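Local coordinates for Non-catalytic protein 1 (PDB 1WCU) that probably binds plant cell-wall polysaccharides as a non-catalytic family 29 carbohydrate-binding module of an anaerobic fungus, at residues D21-D26 and F114-V119. Residues are numbered along the deposited sequence; the frame is centred on the assembly and turned at random.
Sequences DNWGWD and FDRIIV
Trp23 O is gripped by two groups: a bound glycerol, probably from the crystallisation liquor, and a water 2.9 Å away that donates to it and itself accepts from Arg116 NH1 at 3.1 Å. The same NH1 lies 3.5 Å from Trp23 CE3 at the rim of the indole. Ring and guanidinium stand nearly upright to each other, planes 81° apart. The indole thus turns its edge to one face of the guanidinium, an arrangement distinct from the flat cation-pi stack of many Arg-Trp pairs. Behind Arg116, Asp115 takes NE at OD1 (2.8 Å, almost straight) and NH2 at OD2, a side-on salt bridge that fixes the rotation of the guanidinium. Lys51 and Arg116 together probably keep Asp115 negatively charged, while Asp115 and Glu86 balance the arginine. The setting is a five-stranded antiparallel sheet in a beta-sandwich: 116-121 is its middle strand, and 47-52 lies between it and edge strand 20-22. Asp115 and Arg116 form a classic beta bulge opposite Gln79. Were an alanine here instead of Arg116, Asp115 and Glu86 would probably lose their shared cationic partner, and the water its NH1 donor. Trp23 is held separately by NE1, which reaches Asp21 OD2 at 3.0 Å within the ring plane, while Asn22 OD1 closes an Asx turn onto Gly24 N. Farther along, Trp25 projects between its own N and carbonyl carbon (chi1 56°), which swings CH2 edge-on to Ile118 CD1 at 3.8 Å, both side chains also touching Gln79.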
ATOM      1  N   ASP A  21       7.503  -6.978  -4.658  1.00 10.54           N
ATOM      2  CA  ASP A  21       7.672  -6.489  -6.029  1.00 10.25           C
ATOM      3  C   ASP A  21       6.455  -5.638  -6.392  1.00  9.79           C
ATOM      4  O   ASP A  21       5.394  -5.773  -5.803  1.00 10.31           O
ATOM      5  CB  ASP A  21       7.818  -7.696  -6.960  1.00 11.11           C
ATOM      6  CG  ASP A  21       8.258  -7.337  -8.353  1.00 15.13           C
ATOM      7  OD1 ASP A  21       8.809  -6.228  -8.562  1.00 22.10           O
ATOM      8  OD2 ASP A  21       8.063  -8.205  -9.251  1.00 23.34           O
ATOM      9  N   ASN A  22       6.619  -4.752  -7.365  1.00  8.65           N
ATOM     10  CA  ASN A  22       5.544  -3.910  -7.851  1.00  8.51           C
ATOM     11  C   ASN A  22       4.955  -4.500  -9.122  1.00  7.95           C
ATOM     12  O   ASN A  22       5.647  -4.598 -10.148  1.00  8.28           O
ATOM     13  CB  ASN A  22       6.050  -2.495  -8.144  1.00  7.80           C
ATOM     14  CG  ASN A  22       5.013  -1.627  -8.817  1.00  7.98           C
ATOM     15  OD1 ASN A  22       3.811  -1.707  -8.503  1.00  8.46           O
ATOM     16  ND2 ASN A  22       5.460  -0.771  -9.753  1.00  8.62           N
ATOM     17  N   TRP A  23       3.691  -4.909  -9.034  1.00  7.18           N
ATOM     18  CA  TRP A  23       2.898  -5.441 -10.151  1.00  7.44           C
ATOM     19  C   TRP A  23       1.763  -4.461 -10.554  1.00  7.46           C
ATOM     20  O   TRP A  23       0.664  -4.855 -10.967  1.00  8.05           O
ATOM     21  CB  TRP A  23       2.313  -6.799  -9.764  1.00  8.32           C
ATOM     22  CG  TRP A  23       3.305  -7.917  -9.622  1.00  7.23           C
ATOM     23  CD1 TRP A  23       4.667  -7.846  -9.627  1.00  8.38           C
ATOM     24  CD2 TRP A  23       2.971  -9.302  -9.488  1.00  6.87           C
ATOM     25  NE1 TRP A  23       5.204  -9.115  -9.472  1.00  7.90           N
ATOM     26  CE2 TRP A  23       4.178 -10.022  -9.412  1.00  6.99           C
ATOM     27  CE3 TRP A  23       1.750 -10.008  -9.432  1.00  7.95           C
ATOM     28  CZ2 TRP A  23       4.196 -11.415  -9.255  1.00  8.34           C
ATOM     29  CZ3 TRP A  23       1.784 -11.371  -9.290  1.00  8.13           C
ATOM     30  CH2 TRP A  23       2.995 -12.059  -9.227  1.00  8.12           C
ATOM     31  N   GLY A  24       2.044  -3.164 -10.415  1.00  7.78           N
ATOM     32  CA  GLY A  24       1.070  -2.131 -10.760  1.00  8.09           C
ATOM     33  C   GLY A  24       0.921  -1.888 -12.242  1.00  8.50           C
ATOM     34  O   GLY A  24       1.326  -2.687 -13.051  1.00  9.68           O
ATOM     35  N   TRP A  25       0.299  -0.781 -12.601  1.00  7.73           N
ATOM     36  CA  TRP A  25      -0.065  -0.517 -13.981  1.00  7.99           C
ATOM     37  C   TRP A  25      -0.214   0.982 -14.232  1.00  8.22           C
ATOM     38  O   TRP A  25      -0.506   1.762 -13.335  1.00  7.77           O
ATOM     39  CB  TRP A  25      -1.387  -1.226 -14.323  1.00  8.89           C
ATOM     40  CG  TRP A  25      -2.536  -0.868 -13.418  1.00  9.51           C
ATOM     41  CD1 TRP A  25      -3.399   0.173 -13.566  1.00 10.50           C
ATOM     42  CD2 TRP A  25      -2.922  -1.536 -12.217  1.00  8.22           C
ATOM     43  NE1 TRP A  25      -4.296   0.202 -12.531  1.00 11.97           N
ATOM     44  CE2 TRP A  25      -4.028  -0.846 -11.690  1.00 10.69           C
ATOM     45  CE3 TRP A  25      -2.442  -2.664 -11.538  1.00  8.90           C
ATOM     46  CZ2 TRP A  25      -4.663  -1.242 -10.503  1.00 10.38           C
ATOM     47  CZ3 TRP A  25      -3.077  -3.048 -10.376  1.00 10.33           C
ATOM     48  CH2 TRP A  25      -4.160  -2.347  -9.869  1.00  9.99           C
ATOM     49  N   ASP A  26       0.013   1.367 -15.485  1.00  8.21           N
ATOM     50  CA  ASP A  26      -0.199   2.746 -15.941  1.00  8.12           C
ATOM     51  C   ASP A  26       0.524   3.767 -15.038  1.00  7.68           C
ATOM     52  O   ASP A  26       0.022   4.850 -14.756  1.00  7.71           O
ATOM     53  CB  ASP A  26      -1.685   3.056 -16.062  1.00  8.46           C
ATOM     54  CG  ASP A  26      -2.365   2.212 -17.113  1.00 10.06           C
ATOM     55  OD1 ASP A  26      -1.786   2.091 -18.221  1.00 11.81           O
ATOM     56  OD2 ASP A  26      -3.468   1.677 -16.847  1.00 11.91           O
ATOM     57  N   PHE A 114      -5.340 -11.871   0.924  1.00  6.52           N
ATOM     58  CA  PHE A 114      -4.868 -11.114  -0.249  1.00  6.42           C
ATOM     59  C   PHE A 114      -3.351 -11.096  -0.380  1.00  6.60           C
ATOM     60  O   PHE A 114      -2.651 -11.278   0.624  1.00  6.08           O
ATOM     61  CB  PHE A 114      -5.403  -9.662  -0.172  1.00  6.90           C
ATOM     62  CG  PHE A 114      -4.768  -8.849   0.924  1.00  6.03           C
ATOM     63  CD1 PHE A 114      -5.186  -8.981   2.247  1.00  6.81           C
ATOM     64  CD2 PHE A 114      -3.694  -8.009   0.653  1.00  6.10           C
ATOM     65  CE1 PHE A 114      -4.587  -8.268   3.265  1.00  7.00           C
ATOM     66  CE2 PHE A 114      -3.075  -7.287   1.665  1.00  6.92           C
ATOM     67  CZ  PHE A 114      -3.520  -7.430   2.985  1.00  7.11           C
ATOM     68  N   ASP A 115      -2.857 -10.873  -1.600  1.00  6.29           N
ATOM     69  CA  ASP A 115      -1.419 -10.938  -1.872  1.00  6.64           C
ATOM     70  C   ASP A 115      -0.812  -9.619  -2.371  1.00  6.04           C
ATOM     71  O   ASP A 115       0.390  -9.572  -2.614  1.00  6.81           O
ATOM     72  CB  ASP A 115      -1.080 -12.048  -2.869  1.00  7.36           C
ATOM     73  CG  ASP A 115      -1.502 -11.735  -4.274  1.00  7.93           C
ATOM     74  OD1 ASP A 115      -2.041 -10.641  -4.477  1.00  8.37           O
ATOM     75  OD2 ASP A 115      -1.285 -12.588  -5.173  1.00  9.48           O
ATOM     76  N   ARG A 116      -1.626  -8.571  -2.506  1.00  6.74           N
ATOM     77  CA  ARG A 116      -1.184  -7.303  -3.113  1.00  6.59           C
ATOM     78  C   ARG A 116      -1.872  -6.105  -2.468  1.00  6.59           C
ATOM     79  O   ARG A 116      -3.105  -6.107  -2.291  1.00  6.79           O
ATOM     80  CB  ARG A 116      -1.480  -7.287  -4.613  1.00  6.73           C
ATOM     81  CG  ARG A 116      -0.349  -7.728  -5.503  1.00  6.95           C
ATOM     82  CD  ARG A 116      -0.827  -8.082  -6.899  1.00  7.25           C
ATOM     83  NE  ARG A 116      -1.415  -9.408  -6.899  1.00  7.22           N
ATOM     84  CZ  ARG A 116      -1.755 -10.099  -7.973  1.00  7.37           C
ATOM     85  NH1 ARG A 116      -1.752  -9.553  -9.171  1.00  8.47           N
ATOM     86  NH2 ARG A 116      -2.176 -11.333  -7.813  1.00  8.60           N
ATOM     87  N   ILE A 117      -1.060  -5.091  -2.157  1.00  6.87           N
ATOM     88  CA  ILE A 117      -1.506  -3.803  -1.655  1.00  6.70           C
ATOM     89  C   ILE A 117      -1.409  -2.770  -2.787  1.00  6.32           C
ATOM     90  O   ILE A 117      -0.313  -2.476  -3.284  1.00  5.83           O
ATOM     91  CB  ILE A 117      -0.636  -3.334  -0.460  1.00  6.30           C
ATOM     92  CG1 ILE A 117      -0.751  -4.323   0.697  1.00  7.35           C
ATOM     93  CG2 ILE A 117      -1.061  -1.925  -0.018  1.00  7.45           C
ATOM     94  CD1 ILE A 117       0.243  -4.105   1.837  1.00  8.70           C
ATOM     95  N   ILE A 118      -2.542  -2.189  -3.147  1.00  6.05           N
ATOM     96  CA  ILE A 118      -2.643  -1.204  -4.228  1.00  6.47           C
ATOM     97  C   ILE A 118      -2.730   0.212  -3.681  1.00  7.06           C
ATOM     98  O   ILE A 118      -3.466   0.464  -2.735  1.00  7.00           O
ATOM     99  CB  ILE A 118      -3.931  -1.461  -5.049  1.00  6.64           C
ATOM    100  CG1 ILE A 118      -3.823  -2.758  -5.862  1.00  7.45           C
ATOM    101  CG2 ILE A 118      -4.243  -0.292  -5.979  1.00  7.03           C
ATOM    102  CD1 ILE A 118      -5.186  -3.290  -6.302  1.00  7.06           C
ATOM    103  N   VAL A 119      -1.964   1.125  -4.267  1.00  7.08           N
ATOM    104  CA  VAL A 119      -2.118   2.573  -4.020  1.00  7.12           C
ATOM    105  C   VAL A 119      -2.342   3.175  -5.395  1.00  6.97           C
ATOM    106  O   VAL A 119      -1.581   2.885  -6.313  1.00  6.73           O
ATOM    107  CB  VAL A 119      -0.897   3.212  -3.335  1.00  7.27           C
ATOM    108  CG1 VAL A 119      -1.137   4.692  -3.037  1.00  7.56           C
ATOM    109  CG2 VAL A 119      -0.593   2.482  -2.029  1.00  7.73           C
TER
HETATM  110  O   HOH W   1      -1.417  -6.678 -10.137  1.00  7.99           O